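Local coordinates for glycoside Hydrolase (Bacteroides uniformis, PDB 5T99), which probably hydrolyses beta-galactosidic bonds during the breakdown of agarose-derived sugars, as a family 2 glycoside hydrolase that binds the inhibitor galacto-isofagomine, at residues A[180-185]-A[270-275]; A[199-204]-A[288-293]. All blocks are in the same frame, centred on the assembly; numbering follows the deposited sequence.

Contact 1: A[180-185]-A[270-275]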
ATOM      1  N   VAL A 180      -7.071  35.408  -1.247  1.00 21.67           N
ATOM      2  CA  VAL A 180      -6.372  35.030  -2.469  1.00 20.67           C
ATOM      3  C   VAL A 180      -5.460  33.849  -2.144  1.00 19.67           C
ATOM      4  O   VAL A 180      -4.512  33.977  -1.367  1.00 18.57           O
ATOM      5  CB  VAL A 180      -5.552  36.198  -3.052  1.00 21.08           C
ATOM      6  CG1 VAL A 180      -4.993  35.829  -4.420  1.00 20.89           C
ATOM      7  CG2 VAL A 180      -6.410  37.457  -3.159  1.00 21.53           C
ATOM      8  N   TYR A 181      -5.743  32.700  -2.748  1.00 19.25           N
ATOM      9  CA  TYR A 181      -5.055  31.458  -2.377  1.00 19.26           C
ATOM     10  C   TYR A 181      -5.161  30.369  -3.440  1.00 18.68           C
ATOM     11  O   TYR A 181      -6.023  30.410  -4.336  1.00 17.97           O
ATOM     12  CB  TYR A 181      -5.634  30.894  -1.067  1.00 19.61           C
ATOM     13  CG  TYR A 181      -7.067  30.410  -1.227  1.00 20.36           C
ATOM     14  CD1 TYR A 181      -7.364  29.052  -1.339  1.00 20.49           C
ATOM     15  CD2 TYR A 181      -8.122  31.318  -1.314  1.00 20.89           C
ATOM     16  CE1 TYR A 181      -8.671  28.616  -1.507  1.00 20.71           C
ATOM     17  CE2 TYR A 181      -9.436  30.892  -1.492  1.00 20.76           C
ATOM     18  CZ  TYR A 181      -9.708  29.547  -1.584  1.00 20.82           C
ATOM     19  OH  TYR A 181     -11.012  29.146  -1.759  1.00 20.65           O
ATOM     20  N   ILE A 182      -4.299  29.370  -3.271  1.00 18.25           N
ATOM     21  CA  ILE A 182      -4.292  28.157  -4.087  1.00 18.29           C
ATOM     22  C   ILE A 182      -5.289  27.140  -3.493  1.00 18.53           C
ATOM     23  O   ILE A 182      -5.079  26.681  -2.374  1.00 18.12           O
ATOM     24  CB  ILE A 182      -2.858  27.571  -4.145  1.00 17.63           C
ATOM     25  CG1 ILE A 182      -1.924  28.555  -4.866  1.00 17.39           C
ATOM     26  CG2 ILE A 182      -2.833  26.216  -4.836  1.00 17.26           C
ATOM     27  CD1 ILE A 182      -0.460  28.345  -4.551  1.00 17.57           C
ATOM     28  N   PRO A 183      -6.368  26.784  -4.237  1.00 19.19           N
ATOM     29  CA  PRO A 183      -7.365  25.802  -3.761  1.00 20.24           C
ATOM     30  C   PRO A 183      -6.831  24.387  -3.834  1.00 21.59           C
ATOM     31  O   PRO A 183      -5.667  24.206  -4.216  1.00 21.72           O
ATOM     32  CB  PRO A 183      -8.534  25.994  -4.719  1.00 19.98           C
ATOM     33  CG  PRO A 183      -7.882  26.424  -5.991  1.00 19.89           C
ATOM     34  CD  PRO A 183      -6.671  27.226  -5.609  1.00 19.36           C
ATOM     35  N   GLU A 184      -7.640  23.389  -3.468  1.00 23.44           N
ATOM     36  CA  GLU A 184      -7.080  22.039  -3.295  1.00 25.64           C
ATOM     37  C   GLU A 184      -6.594  21.471  -4.617  1.00 23.94           C
ATOM     38  O   GLU A 184      -7.167  21.748  -5.662  1.00 22.82           O
ATOM     39  CB  GLU A 184      -8.015  21.057  -2.567  1.00 27.40           C
ATOM     40  CG  GLU A 184      -9.346  20.763  -3.233  1.00 29.99           C
ATOM     41  CD  GLU A 184      -9.985  19.446  -2.770  1.00 32.53           C
ATOM     42  OE1 GLU A 184      -9.438  18.729  -1.876  1.00 33.91           O
ATOM     43  OE2 GLU A 184     -11.059  19.131  -3.315  1.00 33.77           O
ATOM     44  N   HIS A 185      -5.506  20.713  -4.542  1.00 23.34           N
ATOM     45  CA  HIS A 185      -4.840  20.160  -5.720  1.00 23.30           C
ATOM     46  C   HIS A 185      -4.495  21.228  -6.758  1.00 21.19           C
ATOM     47  O   HIS A 185      -4.532  20.972  -7.952  1.00 20.68           O
ATOM     48  CB  HIS A 185      -5.708  19.062  -6.330  1.00 24.35           C
ATOM     49  CG  HIS A 185      -6.258  18.113  -5.310  1.00 26.27           C
ATOM     50  ND1 HIS A 185      -7.548  17.627  -5.360  1.00 26.45           N
ATOM     51  CD2 HIS A 185      -5.696  17.588  -4.194  1.00 26.34           C
ATOM     52  CE1 HIS A 185      -7.743  16.816  -4.335  1.00 27.24           C
ATOM     53  NE2 HIS A 185      -6.640  16.784  -3.608  1.00 26.62           N
ATOM     54  N   LEU A 270       8.720  21.771  -3.930  1.00 20.13           N
ATOM     55  CA  LEU A 270       8.290  23.036  -4.528  1.00 20.19           C
ATOM     56  C   LEU A 270       7.538  23.861  -3.497  1.00 20.51           C
ATOM     57  O   LEU A 270       6.500  23.421  -3.011  1.00 20.34           O
ATOM     58  CB  LEU A 270       7.361  22.782  -5.722  1.00 20.06           C
ATOM     59  CG  LEU A 270       6.621  23.990  -6.309  1.00 20.31           C
ATOM     60  CD1 LEU A 270       7.621  24.991  -6.885  1.00 20.75           C
ATOM     61  CD2 LEU A 270       5.609  23.552  -7.355  1.00 19.98           C
ATOM     62  N   LYS A 271       8.042  25.055  -3.195  1.00 20.52           N
ATOM     63  CA  LYS A 271       7.324  26.027  -2.370  1.00 20.75           C
ATOM     64  C   LYS A 271       6.764  27.085  -3.300  1.00 19.92           C
ATOM     65  O   LYS A 271       7.520  27.761  -3.999  1.00 20.71           O
ATOM     66  CB  LYS A 271       8.290  26.643  -1.365  1.00 22.48           C
ATOM     67  CG  LYS A 271       7.758  27.741  -0.430  1.00 24.01           C
ATOM     68  CD  LYS A 271       8.944  28.550   0.124  1.00 25.83           C
ATOM     69  CE  LYS A 271       8.836  28.840   1.606  1.00 28.59           C
ATOM     70  NZ  LYS A 271      10.160  29.224   2.188  1.00 30.58           N
ATOM     71  N   THR A 272       5.446  27.222  -3.323  1.00 19.01           N
ATOM     72  CA  THR A 272       4.774  28.213  -4.167  1.00 19.15           C
ATOM     73  C   THR A 272       4.145  29.289  -3.274  1.00 19.53           C
ATOM     74  O   THR A 272       3.312  28.981  -2.414  1.00 20.31           O
ATOM     75  CB  THR A 272       3.696  27.553  -5.072  1.00 18.69           C
ATOM     76  OG1 THR A 272       4.323  26.621  -5.959  1.00 18.05           O
ATOM     77  CG2 THR A 272       2.942  28.592  -5.902  1.00 18.31           C
ATOM     78  N   GLU A 273       4.543  30.539  -3.496  1.00 19.83           N
ATOM     79  CA  GLU A 273       4.080  31.689  -2.714  1.00 19.79           C
ATOM     80  C   GLU A 273       3.263  32.585  -3.631  1.00 19.62           C
ATOM     81  O   GLU A 273       3.670  32.841  -4.769  1.00 20.00           O
ATOM     82  CB  GLU A 273       5.276  32.445  -2.120  1.00 20.25           C
ATOM     83  CG  GLU A 273       5.904  31.706  -0.938  1.00 21.14           C
ATOM     84  CD  GLU A 273       7.302  32.181  -0.552  1.00 21.82           C
ATOM     85  OE1 GLU A 273       8.040  32.720  -1.402  1.00 22.95           O
ATOM     86  OE2 GLU A 273       7.689  31.979   0.617  1.00 22.60           O
ATOM     87  N   ILE A 274       2.093  33.014  -3.159  1.00 18.89           N
ATOM     88  CA  ILE A 274       1.253  33.960  -3.884  1.00 18.57           C
ATOM     89  C   ILE A 274       1.400  35.345  -3.257  1.00 19.04           C
ATOM     90  O   ILE A 274       1.399  35.466  -2.023  1.00 18.91           O
ATOM     91  CB  ILE A 274      -0.227  33.534  -3.832  1.00 18.38           C
ATOM     92  CG1 ILE A 274      -0.385  32.088  -4.328  1.00 18.28           C
ATOM     93  CG2 ILE A 274      -1.101  34.497  -4.631  1.00 18.09           C
ATOM     94  CD1 ILE A 274       0.094  31.850  -5.743  1.00 18.11           C
ATOM     95  N   TYR A 275       1.510  36.382  -4.094  1.00 19.03           N
ATOM     96  CA  TYR A 275       1.605  37.765  -3.604  1.00 19.57           C
ATOM     97  C   TYR A 275       0.556  38.654  -4.221  1.00 20.40           C
ATOM     98  O   TYR A 275       0.270  38.547  -5.417  1.00 20.05           O
ATOM     99  CB  TYR A 275       2.979  38.382  -3.859  1.00 19.30           C
ATOM    100  CG  TYR A 275       4.085  37.678  -3.140  1.00 19.63           C
ATOM    101  CD1 TYR A 275       4.506  38.094  -1.877  1.00 19.76           C
ATOM    102  CD2 TYR A 275       4.714  36.576  -3.716  1.00 19.49           C
ATOM    103  CE1 TYR A 275       5.522  37.433  -1.217  1.00 19.94           C
ATOM    104  CE2 TYR A 275       5.722  35.913  -3.065  1.00 19.34           C
ATOM    105  CZ  TYR A 275       6.124  36.331  -1.822  1.00 19.96           C
ATOM    106  OH  TYR A 275       7.135  35.638  -1.195  1.00 20.77           O
TER
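Ile182 and Ile274 meet through the ends of their side chains. The CD1 methyl of Ile182 lies 3.7 Å from CD1 of Ile274. The CG1 atoms of the same two residues, Ile182 and Ile274, are 3.9 Å apart, so the two chains touch over two carbons each and run at a slant to one another. CD1 of Ile182 also reaches CG2 of Thr272, at 3.7 Å, and here the side chains cross at about a right angle. The outer part of Ile182 is extended (chi2 159°), which carries CD1 across to the strand 270-275. Val180 adds a looser touch, with its CG1 4.1 Å from CG2 of Ile274.

All four residues are buried, and every touching atom is carbon. Thr272 is split in its roles. Its methyl faces Ile182, while OG1 is hydrogen-bonded to His221 of the adjacent strand 215-224. Around this first shell, Val207 of strand 198-209 packs on both Val180 and Ile274, and Tyr284 packs on Ile182. The backbone of the first segment is held from strand 279-288: Asp282 bonds to Ile182 N and Thr281 to Val180 O. Backbone bonds also tie Thr272 to Tyr284. The arrangement is the apolar interior of a beta sandwich: side chains from strand 180-194, Ile182 at its break, pack against strand 268-276 of the facing sheet. It is consistent with the immunoglobulin-like domain of family 2 glycoside hydrolases.

Contact 2: A[199-204]-A[288-293]; sequences AVVQIE and FGIRKI. With EDO (1,2-ethanediol), chain J; EDO (1,2-ethanediol), chain K.
Ile290 holds CG1 on the backbone N side and CG2 on the carbonyl side (chi1 -56°), and the two branches serve different partners on strand 199-204. CG2 meets CB of Ala199 at 3.5 Å, the closest approach between the segments. CD1, at the end of an extended chain (chi2 -176°), comes to 4.2 Å from CG2 of Val201. That same Val201 methyl also approaches the ring of Phe288, with CE1 at 4.2 Å and an oblique line of approach. The side chains of Phe288 and Val201 come from opposite directions. Val201 CG2 therefore bridges Phe288 and Ile290. The four touching residues are buried, and the contact is wholly apolar.

Gly289, between Phe288 and Ile290, deals with a small molecule instead. Its N-H gives a nearly straight hydrogen bond (165°) to O2 of a 1,2-ethanediol, with N and O2 3.1 Å apart. This diol probably comes from the crystallisation liquor. A second one bonds through O1 to OE1 of Glu204 at 2.8 Å.

Outside the pair, Met254 of strand 245-255 packs on Val201, and Val189 of strand 180-194 touches Phe288. Tyr268 of strand 268-276 lies against Ile290. Beyond Ile290 the chain leaves the sandwich: Arg291 NE bonds to the carbonyl of Pro407, between helix 388-403 and barrel strand 409-416.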
ATOM      1  N   ALA A 199      16.933  19.196 -17.028  1.00 16.76           N
ATOM      2  CA  ALA A 199      15.509  18.913 -16.981  1.00 16.19           C
ATOM      3  C   ALA A 199      14.775  20.236 -17.009  1.00 16.07           C
ATOM      4  O   ALA A 199      15.305  21.261 -16.566  1.00 15.73           O
ATOM      5  CB  ALA A 199      15.156  18.152 -15.719  1.00 16.32           C
ATOM      6  N   VAL A 200      13.557  20.208 -17.546  1.00 15.69           N
ATOM      7  CA  VAL A 200      12.670  21.359 -17.536  1.00 15.25           C
ATOM      8  C   VAL A 200      11.501  20.990 -16.649  1.00 15.21           C
ATOM      9  O   VAL A 200      10.889  19.940 -16.846  1.00 14.87           O
ATOM     10  CB  VAL A 200      12.172  21.704 -18.952  1.00 15.37           C
ATOM     11  CG1 VAL A 200      11.187  22.872 -18.918  1.00 15.56           C
ATOM     12  CG2 VAL A 200      13.346  22.036 -19.850  1.00 15.33           C
ATOM     13  N   VAL A 201      11.225  21.840 -15.658  1.00 15.02           N
ATOM     14  CA  VAL A 201      10.118  21.661 -14.726  1.00 14.68           C
ATOM     15  C   VAL A 201       9.032  22.652 -15.109  1.00 14.80           C
ATOM     16  O   VAL A 201       9.245  23.855 -15.044  1.00 14.99           O
ATOM     17  CB  VAL A 201      10.558  21.935 -13.282  1.00 14.86           C
ATOM     18  CG1 VAL A 201       9.369  21.861 -12.334  1.00 15.17           C
ATOM     19  CG2 VAL A 201      11.652  20.954 -12.854  1.00 14.76           C
ATOM     20  N   GLN A 202       7.879  22.134 -15.514  1.00 14.73           N
ATOM     21  CA  GLN A 202       6.746  22.937 -15.934  1.00 14.55           C
ATOM     22  C   GLN A 202       5.736  22.912 -14.798  1.00 14.50           C
ATOM     23  O   GLN A 202       5.473  21.855 -14.227  1.00 14.50           O
ATOM     24  CB  GLN A 202       6.152  22.352 -17.230  1.00 14.62           C
ATOM     25  CG  GLN A 202       4.883  23.033 -17.740  1.00 14.41           C
ATOM     26  CD  GLN A 202       4.314  22.366 -18.982  1.00 14.50           C
ATOM     27  OE1 GLN A 202       3.194  21.840 -18.977  1.00 14.89           O
ATOM     28  NE2 GLN A 202       5.070  22.392 -20.048  1.00 14.27           N
ATOM     29  N   ILE A 203       5.178  24.074 -14.464  1.00 14.39           N
ATOM     30  CA  ILE A 203       4.309  24.218 -13.284  1.00 14.08           C
ATOM     31  C   ILE A 203       3.056  25.010 -13.624  1.00 14.19           C
ATOM     32  O   ILE A 203       3.146  26.155 -14.075  1.00 14.29           O
ATOM     33  CB  ILE A 203       5.035  24.916 -12.117  1.00 13.94           C
ATOM     34  CG1 ILE A 203       6.304  24.135 -11.723  1.00 14.21           C
ATOM     35  CG2 ILE A 203       4.095  25.061 -10.915  1.00 13.95           C
ATOM     36  CD1 ILE A 203       7.244  24.904 -10.817  1.00 14.52           C
ATOM     37  N   GLU A 204       1.898  24.388 -13.402  1.00 14.79           N
ATOM     38  CA  GLU A 204       0.609  25.052 -13.531  1.00 15.79           C
ATOM     39  C   GLU A 204       0.103  25.440 -12.155  1.00 15.81           C
ATOM     40  O   GLU A 204      -0.063  24.577 -11.305  1.00 15.77           O
ATOM     41  CB  GLU A 204      -0.428  24.151 -14.203  1.00 15.98           C
ATOM     42  CG  GLU A 204      -1.728  24.876 -14.543  1.00 16.05           C
ATOM     43  CD  GLU A 204      -2.852  23.914 -14.853  1.00 15.92           C
ATOM     44  OE1 GLU A 204      -3.123  23.698 -16.043  1.00 16.05           O
ATOM     45  OE2 GLU A 204      -3.438  23.364 -13.904  1.00 15.58           O
ATOM     46  N   PHE A 288       7.812  16.619  -5.517  1.00 16.80           N
ATOM     47  CA  PHE A 288       7.903  16.101  -6.884  1.00 15.97           C
ATOM     48  C   PHE A 288       9.275  15.523  -7.185  1.00 15.56           C
ATOM     49  O   PHE A 288      10.238  15.795  -6.470  1.00 15.86           O
ATOM     50  CB  PHE A 288       7.531  17.181  -7.912  1.00 15.92           C
ATOM     51  CG  PHE A 288       8.613  18.210  -8.150  1.00 15.86           C
ATOM     52  CD1 PHE A 288       9.561  18.024  -9.146  1.00 15.66           C
ATOM     53  CD2 PHE A 288       8.679  19.365  -7.379  1.00 16.00           C
ATOM     54  CE1 PHE A 288      10.562  18.962  -9.364  1.00 15.89           C
ATOM     55  CE2 PHE A 288       9.674  20.309  -7.594  1.00 15.92           C
ATOM     56  CZ  PHE A 288      10.611  20.113  -8.594  1.00 15.86           C
ATOM     57  N   GLY A 289       9.334  14.724  -8.249  1.00 15.04           N
ATOM     58  CA  GLY A 289      10.564  14.142  -8.747  1.00 14.81           C
ATOM     59  C   GLY A 289      10.762  14.419 -10.226  1.00 14.72           C
ATOM     60  O   GLY A 289       9.831  14.839 -10.929  1.00 14.27           O
ATOM     61  N   ILE A 290      11.987  14.170 -10.683  1.00 14.60           N
ATOM     62  CA  ILE A 290      12.385  14.413 -12.057  1.00 15.19           C
ATOM     63  C   ILE A 290      12.748  13.087 -12.728  1.00 15.68           C
ATOM     64  O   ILE A 290      13.834  12.530 -12.520  1.00 15.85           O
ATOM     65  CB  ILE A 290      13.556  15.420 -12.132  1.00 15.15           C
ATOM     66  CG1 ILE A 290      13.171  16.722 -11.413  1.00 15.41           C
ATOM     67  CG2 ILE A 290      13.946  15.685 -13.582  1.00 15.27           C
ATOM     68  CD1 ILE A 290      14.204  17.841 -11.491  1.00 15.37           C
ATOM     69  N   ARG A 291      11.819  12.588 -13.533  1.00 16.47           N
ATOM     70  CA  ARG A 291      12.025  11.375 -14.313  1.00 16.65           C
ATOM     71  C   ARG A 291      11.127  11.437 -15.529  1.00 16.36           C
ATOM     72  O   ARG A 291      10.068  12.071 -15.483  1.00 16.07           O
ATOM     73  CB  ARG A 291      11.768  10.099 -13.471  1.00 17.09           C
ATOM     74  CG  ARG A 291      10.344   9.528 -13.439  1.00 17.23           C
ATOM     75  CD  ARG A 291       9.409  10.393 -12.637  1.00 17.35           C
ATOM     76  NE  ARG A 291       8.017   9.919 -12.667  1.00 17.75           N
ATOM     77  CZ  ARG A 291       7.087  10.266 -13.570  1.00 17.64           C
ATOM     78  NH1 ARG A 291       5.857   9.782 -13.450  1.00 17.22           N
ATOM     79  NH2 ARG A 291       7.359  11.086 -14.593  1.00 17.98           N
ATOM     80  N   LYS A 292      11.576  10.802 -16.607  1.00 16.41           N
ATOM     81  CA  LYS A 292      10.767  10.634 -17.809  1.00 17.41           C
ATOM     82  C   LYS A 292      10.269   9.192 -17.896  1.00 17.67           C
ATOM     83  O   LYS A 292      10.938   8.248 -17.430  1.00 17.40           O
ATOM     84  CB  LYS A 292      11.518  11.029 -19.093  1.00 17.54           C
ATOM     85  CG  LYS A 292      12.765  10.219 -19.427  1.00 17.66           C
ATOM     86  CD  LYS A 292      13.509  10.832 -20.611  1.00 17.90           C
ATOM     87  CE  LYS A 292      14.836  10.138 -20.910  1.00 17.57           C
ATOM     88  NZ  LYS A 292      15.877  11.070 -21.432  1.00 17.46           N
ATOM     89  N   ILE A 293       9.071   9.046 -18.456  1.00 18.08           N
ATOM     90  CA  ILE A 293       8.500   7.735 -18.728  1.00 18.91           C
ATOM     91  C   ILE A 293       8.009   7.688 -20.159  1.00 19.90           C
ATOM     92  O   ILE A 293       7.651   8.696 -20.750  1.00 19.57           O
ATOM     93  CB  ILE A 293       7.372   7.339 -17.745  1.00 18.50           C
ATOM     94  CG1 ILE A 293       6.258   8.392 -17.699  1.00 18.19           C
ATOM     95  CG2 ILE A 293       7.951   7.073 -16.359  1.00 18.53           C
ATOM     96  CD1 ILE A 293       4.934   7.842 -17.227  1.00 18.13           C
TER
HETATM   97  C1  EDO J 908       5.528  14.335 -12.200  1.00 24.28           C
HETATM   98  O1  EDO J 908       4.206  14.921 -12.321  1.00 24.12           O
HETATM   99  C2  EDO J 908       6.460  15.151 -11.297  1.00 23.70           C
HETATM  100  O2  EDO J 908       6.869  14.427 -10.116  1.00 22.22           O
HETATM  101  C1  EDO K 909      -5.528  21.728 -16.023  1.00 38.88           C
HETATM  102  O1  EDO K 909      -5.459  22.623 -17.142  1.00 36.72           O
HETATM  103  C2  EDO K 909      -5.790  20.287 -16.444  1.00 39.10           C
HETATM  104  O2  EDO K 909      -6.796  19.690 -15.613  1.00 38.93           O

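In the fold
Both contacts are buried and apolar. Contact 1 joins the two sheets of a beta sandwich, while contact 2 sets strand 198-209 against the end of strand 279-288 and the loop that follows it. They draw on neighbouring strands of the three-stranded sheet, 180-194 and 198-209. Their centres are about 18 Å apart. They touch through Leu270 of contact 1, whose CB lies 3.9 Å from CE2 of Phe288. CD1 of Leu270 also packs on CD1 of Ile203, at 4.0 Å. Contact 1 rests on branched aliphatic chains, with a threonine whose hydroxyl is satisfied within its own sheet. Contact 2 brings in an aromatic ring and lies where the chain passes from the sandwich toward the barrel domain.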